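Sugar-binding transcriptional regulator, LacI family (Enterococcus faecalis, PDB 3CS3) probably acts as a DNA-binding transcription factor whose sugar-binding-type effector domain, the part crystallised here, resembles periplasmic binding proteins. Local coordinates at residues F113-G126 / Q175-M188. Residues are numbered along the deposited sequence; the frame is centred on the assembly and turned at random. Where two conformers were deposited one is given.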
loop_
_atom_site.group_PDB
_atom_site.type_symbol
_atom_site.label_atom_id
_atom_site.label_comp_id
_atom_site.label_asym_id
_atom_site.label_seq_id
_atom_site.Cartn_x
_atom_site.Cartn_y
_atom_site.Cartn_z
ATOM N N PHE A 113 8.726 -27.021 -8.643
ATOM C CA PHE A 113 10.048 -27.429 -8.158
ATOM C C PHE A 113 10.287 -28.914 -8.416
ATOM O O PHE A 113 11.384 -29.300 -8.808
ATOM C CB PHE A 113 10.229 -27.110 -6.675
ATOM C CG PHE A 113 10.206 -25.637 -6.360
ATOM C CD1 PHE A 113 11.373 -24.879 -6.417
ATOM C CD2 PHE A 113 9.014 -25.011 -5.985
ATOM C CE1 PHE A 113 11.350 -23.516 -6.114
ATOM C CE2 PHE A 113 8.974 -23.659 -5.690
ATOM C CZ PHE A 113 10.148 -22.903 -5.755
ATOM N N VAL A 114 9.250 -29.729 -8.207
ATOM C CA VAL A 114 9.280 -31.154 -8.547
ATOM C C VAL A 114 9.540 -31.350 -10.047
ATOM O O VAL A 114 10.513 -32.007 -10.421
ATOM C CB VAL A 114 7.975 -31.894 -8.123
ATOM C CG1 VAL A 114 7.934 -33.308 -8.691
ATOM C CG2 VAL A 114 7.835 -31.931 -6.609
ATOM N N ASN A 115 8.698 -30.742 -10.885
ATOM C CA ASN A 115 8.768 -30.884 -12.347
ATOM C C ASN A 115 10.100 -30.486 -12.978
ATOM O O ASN A 115 10.440 -30.966 -14.060
ATOM C CB ASN A 115 7.625 -30.114 -13.023
ATOM C CG ASN A 115 6.264 -30.769 -12.815
ATOM O OD1 ASN A 115 6.151 -31.814 -12.177
ATOM N ND2 ASN A 115 5.222 -30.146 -13.354
ATOM N N VAL A 116 10.846 -29.622 -12.292
ATOM C CA VAL A 116 12.163 -29.175 -12.743
ATOM C C VAL A 116 13.298 -30.041 -12.147
ATOM O O VAL A 116 14.459 -29.943 -12.555
ATOM C CB VAL A 116 12.354 -27.645 -12.453
ATOM C CG1 VAL A 116 12.980 -27.394 -11.075
ATOM C CG2 VAL A 116 13.165 -26.978 -13.547
ATOM N N GLY A 117 12.949 -30.892 -11.183
ATOM C CA GLY A 117 13.915 -31.765 -10.524
ATOM C C GLY A 117 14.827 -31.067 -9.532
ATOM O O GLY A 117 16.050 -31.252 -9.568
ATOM N N SER A 118 14.228 -30.281 -8.638
ATOM C CA SER A 118 14.973 -29.543 -7.622
ATOM C C SER A 118 15.715 -30.468 -6.666
ATOM O O SER A 118 15.205 -31.523 -6.287
ATOM C CB SER A 118 14.034 -28.629 -6.838
ATOM O OG SER A 118 13.429 -27.686 -7.701
ATOM N N LYS A 119 16.919 -30.059 -6.281
ATOM C CA LYS A 119 17.768 -30.843 -5.387
ATOM C C LYS A 119 17.564 -30.458 -3.925
ATOM O O LYS A 119 17.810 -31.265 -3.030
ATOM C CB LYS A 119 19.245 -30.697 -5.783
ATOM C CG LYS A 119 19.576 -31.175 -7.205
ATOM C CD LYS A 119 19.336 -32.676 -7.367
ATOM C CE LYS A 119 19.392 -33.105 -8.826
ATOM N NZ LYS A 119 19.016 -34.540 -8.988
ATOM N N LYS A 120 17.143 -29.214 -3.702
ATOM C CA LYS A 120 16.741 -28.710 -2.391
ATOM C C LYS A 120 15.831 -27.501 -2.608
ATOM O O LYS A 120 16.054 -26.701 -3.520
ATOM C CB LYS A 120 17.953 -28.293 -1.543
ATOM C CG LYS A 120 17.664 -28.293 -0.041
ATOM C CD LYS A 120 18.268 -27.097 0.683
ATOM C CE LYS A 120 19.682 -27.366 1.166
ATOM N NZ LYS A 120 20.111 -26.358 2.177
ATOM N N VAL A 121 14.802 -27.374 -1.777
ATOM C CA VAL A 121 13.903 -26.233 -1.850
ATOM C C VAL A 121 13.972 -25.469 -0.538
ATOM O O VAL A 121 13.819 -26.048 0.529
ATOM C CB VAL A 121 12.451 -26.661 -2.176
ATOM C CG1 VAL A 121 11.491 -25.469 -2.102
ATOM C CG2 VAL A 121 12.383 -27.277 -3.561
ATOM N N LEU A 122 14.228 -24.168 -0.621
ATOM C CA LEU A 122 14.232 -23.316 0.562
ATOM C C LEU A 122 12.854 -22.667 0.716
ATOM O O LEU A 122 12.353 -22.022 -0.202
ATOM C CB LEU A 122 15.381 -22.293 0.505
ATOM C CG LEU A 122 16.790 -22.899 0.661
ATOM C CD1 LEU A 122 17.420 -23.300 -0.672
ATOM C CD2 LEU A 122 17.721 -21.962 1.378
ATOM N N LEU A 123 12.231 -22.890 1.869
ATOM C CA LEU A 123 10.866 -22.444 2.108
ATOM C C LEU A 123 10.870 -21.206 2.984
ATOM O O LEU A 123 10.985 -21.298 4.205
ATOM C CB LEU A 123 10.015 -23.558 2.742
ATOM C CG LEU A 123 9.847 -24.897 2.002
ATOM C CD1 LEU A 123 9.255 -25.955 2.933
ATOM C CD2 LEU A 123 8.996 -24.765 0.734
ATOM N N LEU A 124 10.766 -20.043 2.345
ATOM C CA LEU A 124 10.716 -18.771 3.054
ATOM C C LEU A 124 9.270 -18.518 3.482
ATOM O O LEU A 124 8.420 -18.128 2.674
ATOM C CB LEU A 124 11.268 -17.647 2.165
ATOM C CG LEU A 124 11.373 -16.197 2.658
ATOM C CD1 LEU A 124 11.860 -16.076 4.109
ATOM C CD2 LEU A 124 12.267 -15.399 1.707
ATOM N N SER A 125 9.000 -18.777 4.754
ATOM C CA SER A 125 7.645 -18.735 5.268
ATOM C C SER A 125 7.343 -17.396 5.912
ATOM O O SER A 125 8.250 -16.598 6.145
ATOM C CB SER A 125 7.411 -19.874 6.273
ATOM O OG SER A 125 8.115 -19.654 7.478
ATOM N N GLY A 126 6.063 -17.154 6.184
ATOM C CA GLY A 126 5.651 -16.043 7.026
ATOM C C GLY A 126 5.644 -16.482 8.482
ATOM O O GLY A 126 6.330 -17.442 8.845
ATOM N N GLN A 175 25.127 -23.386 -0.660
ATOM C CA GLN A 175 23.895 -24.048 -1.076
ATOM C C GLN A 175 24.130 -24.867 -2.346
ATOM O O GLN A 175 25.258 -24.935 -2.841
ATOM C CB GLN A 175 22.786 -23.013 -1.302
ATOM C CG GLN A 175 22.453 -22.140 -0.088
ATOM C CD GLN A 175 21.564 -22.834 0.939
ATOM O OE1 GLN A 175 20.940 -23.864 0.659
ATOM N NE2 GLN A 175 21.497 -22.260 2.136
ATOM N N THR A 176 23.067 -25.480 -2.867
ATOM C CA THR A 176 23.135 -26.292 -4.089
ATOM C C THR A 176 23.305 -25.389 -5.326
ATOM O O THR A 176 23.193 -24.163 -5.216
ATOM C CB THR A 176 21.898 -27.225 -4.229
ATOM O OG1 THR A 176 21.337 -27.480 -2.936
ATOM C CG2 THR A 176 22.284 -28.558 -4.867
ATOM N N GLU A 177 23.569 -26.000 -6.486
ATOM C CA GLU A 177 24.030 -25.285 -7.689
ATOM C C GLU A 177 23.094 -24.136 -8.122
ATOM O O GLU A 177 23.538 -22.984 -8.156
ATOM C CB GLU A 177 24.391 -26.252 -8.841
ATOM C CG GLU A 177 24.962 -27.622 -8.413
ATOM C CD GLU A 177 26.213 -27.527 -7.539
ATOM O OE1 GLU A 177 27.148 -26.775 -7.897
ATOM O OE2 GLU A 177 26.256 -28.211 -6.492
ATOM N N PRO A 178 21.812 -24.427 -8.452
ATOM C CA PRO A 178 20.873 -23.314 -8.295
ATOM C C PRO A 178 20.216 -23.311 -6.905
ATOM O O PRO A 178 19.898 -24.374 -6.361
ATOM C CB PRO A 178 19.828 -23.572 -9.392
ATOM C CG PRO A 178 20.095 -24.987 -9.911
ATOM C CD PRO A 178 21.145 -25.607 -9.032
ATOM N N VAL A 179 20.041 -22.124 -6.328
ATOM C CA VAL A 179 19.315 -21.974 -5.067
ATOM C C VAL A 179 17.820 -21.841 -5.365
ATOM O O VAL A 179 17.389 -20.868 -5.980
ATOM C CB VAL A 179 19.800 -20.747 -4.253
ATOM C CG1 VAL A 179 19.016 -20.618 -2.951
ATOM C CG2 VAL A 179 21.287 -20.842 -3.964
ATOM N N ASP A 180 17.035 -22.823 -4.933
ATOM C CA ASP A 180 15.602 -22.827 -5.206
ATOM C C ASP A 180 14.808 -22.356 -4.001
ATOM O O ASP A 180 14.914 -22.931 -2.917
ATOM C CB ASP A 180 15.148 -24.204 -5.689
ATOM C CG ASP A 180 15.697 -24.539 -7.067
ATOM O OD1 ASP A 180 16.324 -23.657 -7.691
ATOM O OD2 ASP A 180 15.497 -25.678 -7.534
ATOM N N VAL A 181 14.037 -21.285 -4.199
ATOM C CA VAL A 181 13.287 -20.640 -3.122
ATOM C C VAL A 181 11.789 -20.576 -3.422
ATOM O O VAL A 181 11.376 -20.123 -4.494
ATOM C CB VAL A 181 13.800 -19.196 -2.829
ATOM C CG1 VAL A 181 13.068 -18.591 -1.625
ATOM C CG2 VAL A 181 15.313 -19.179 -2.583
ATOM N N PHE A 182 10.983 -21.043 -2.474
ATOM C CA PHE A 182 9.554 -20.781 -2.493
ATOM C C PHE A 182 9.283 -19.750 -1.408
ATOM O O PHE A 182 9.318 -20.063 -0.216
ATOM C CB PHE A 182 8.752 -22.073 -2.296
ATOM C CG PHE A 182 7.252 -21.881 -2.246
ATOM C CD1 PHE A 182 6.620 -20.839 -2.934
ATOM C CD2 PHE A 182 6.461 -22.786 -1.543
ATOM C CE1 PHE A 182 5.238 -20.675 -2.874
ATOM C CE2 PHE A 182 5.073 -22.636 -1.490
ATOM C CZ PHE A 182 4.462 -21.579 -2.156
ATOM N N ALA A 183 9.069 -18.506 -1.842
ATOM C CA ALA A 183 8.716 -17.408 -0.947
ATOM C C ALA A 183 7.209 -17.434 -0.762
ATOM O O ALA A 183 6.467 -17.557 -1.733
ATOM C CB ALA A 183 9.161 -16.091 -1.526
ATOM N N PHE A 184 6.761 -17.343 0.487
ATOM C CA PHE A 184 5.347 -17.558 0.810
ATOM C C PHE A 184 4.490 -16.339 0.479
ATOM O O PHE A 184 3.262 -16.447 0.405
ATOM C CB PHE A 184 5.162 -18.016 2.267
ATOM C CG PHE A 184 5.390 -19.507 2.485
ATOM C CD1 PHE A 184 4.880 -20.137 3.619
ATOM C CD2 PHE A 184 6.096 -20.284 1.555
ATOM C CE1 PHE A 184 5.089 -21.500 3.841
ATOM C CE2 PHE A 184 6.303 -21.648 1.765
ATOM C CZ PHE A 184 5.793 -22.259 2.906
ATOM N N ASN A 185 5.138 -15.186 0.297
ATOM C CA ASN A 185 4.535 -14.084 -0.450
ATOM C C ASN A 185 5.500 -13.329 -1.357
ATOM O O ASN A 185 6.720 -13.468 -1.225
ATOM C CB ASN A 185 3.661 -13.161 0.423
ATOM C CG ASN A 185 4.456 -12.204 1.315
ATOM O OD1 ASN A 185 5.692 -12.160 1.321
ATOM N ND2 ASN A 185 3.715 -11.414 2.076
ATOM N N ASP A 186 4.928 -12.548 -2.277
ATOM C CA ASP A 186 5.663 -11.739 -3.253
ATOM C C ASP A 186 6.554 -10.677 -2.616
ATOM O O ASP A 186 7.605 -10.357 -3.150
ATOM C CB ASP A 186 4.694 -11.058 -4.226
ATOM C CG ASP A 186 4.381 -11.913 -5.454
ATOM O OD1 ASP A 186 4.611 -13.144 -5.436
ATOM O OD2 ASP A 186 3.899 -11.342 -6.454
ATOM N N GLU A 187 6.131 -10.136 -1.480
ATOM C CA GLU A 187 6.907 -9.112 -0.783
ATOM C C GLU A 187 8.221 -9.628 -0.231
ATOM O O GLU A 187 9.238 -8.941 -0.339
ATOM C CB GLU A 187 6.098 -8.500 0.344
ATOM C CG GLU A 187 4.888 -7.749 -0.131
ATOM C CD GLU A 187 3.851 -7.670 0.944
ATOM O OE1 GLU A 187 4.225 -7.299 2.079
ATOM O OE2 GLU A 187 2.682 -8.001 0.656
ATOM N N MET A 188 8.197 -10.828 0.358
ATOM C CA MET A 188 9.426 -11.492 0.802
ATOM C C MET A 188 10.311 -11.824 -0.405
ATOM O O MET A 188 11.527 -11.692 -0.334
ATOM C CB MET A 188 9.132 -12.744 1.652
ATOM C CG MET A 188 8.707 -12.442 3.097
ATOM S SD MET A 188 8.556 -13.854 4.220
ATOM C CE MET A 188 7.430 -14.883 3.278
HETATM O O HOH W 1 18.184 -25.107 -3.491
#
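Leu122 and Leu124 pair in parallel with Val181 and Ala183, and the backbones are joined by four hydrogen bonds. Leu122 N donates to Asp180 O at 2.7 Å, and Leu122 O receives Phe182 N; the alternation continues from Leu124 N to Phe182 O and from Phe184 N to Leu124 O. At the start of the pairing a water takes over, accepting from Asp180 N and donating to Lys120 O. Nearby the long, flexible Lys120 reaches across to the poorly ordered Gln175, NZ donating to OE1 at 3.0 Å, tilted 23° from the carbonyl plane.

Side chains sort by face. On that of Leu122, Leu124, Val181 and Ala183, branched methyl groups meet, Leu122 CD1 lying 3.9 Å from Val179 CG1. Unbranched Met188 comes in from helix 186-196, SD 4.0 Å from Leu124 CG; its thioether bends at the last torsion (chi3 -54°), bringing CE to 3.4 Å from Leu124 O. On the other face, Phe113, from its helix's last turn, points its ring edge at Asp180 CB and Val181 O, while Val121 CG1 sits over the ring centre. Phe182 receives Leu123 CD2 at its ring edge. Farther along, Ser125 CA rests over the Phe184 ring face, a CH-pi contact 3.9 Å from the centroid.

The buried Asp180 carboxylate meets Ser118 OG at 2.9 Å from OD2, its charge answered by a salt bridge to Arg208. Just before Ser118, the helix ends in a Schellman motif at Gly117, whose positive phi is easily adopted without a side chain. Asn185, N-cap of helix 186-196, accepts from Met188 N through OD1.

The two strands are central in the four-stranded parallel sheet of this periplasmic-binding-protein-like domain: 151-155 flanks 121-125 and 207-210 flanks 179-183, while helix 160-170 packs on Leu122 and Leu124 and helix 131-146 on Phe182 and Phe184.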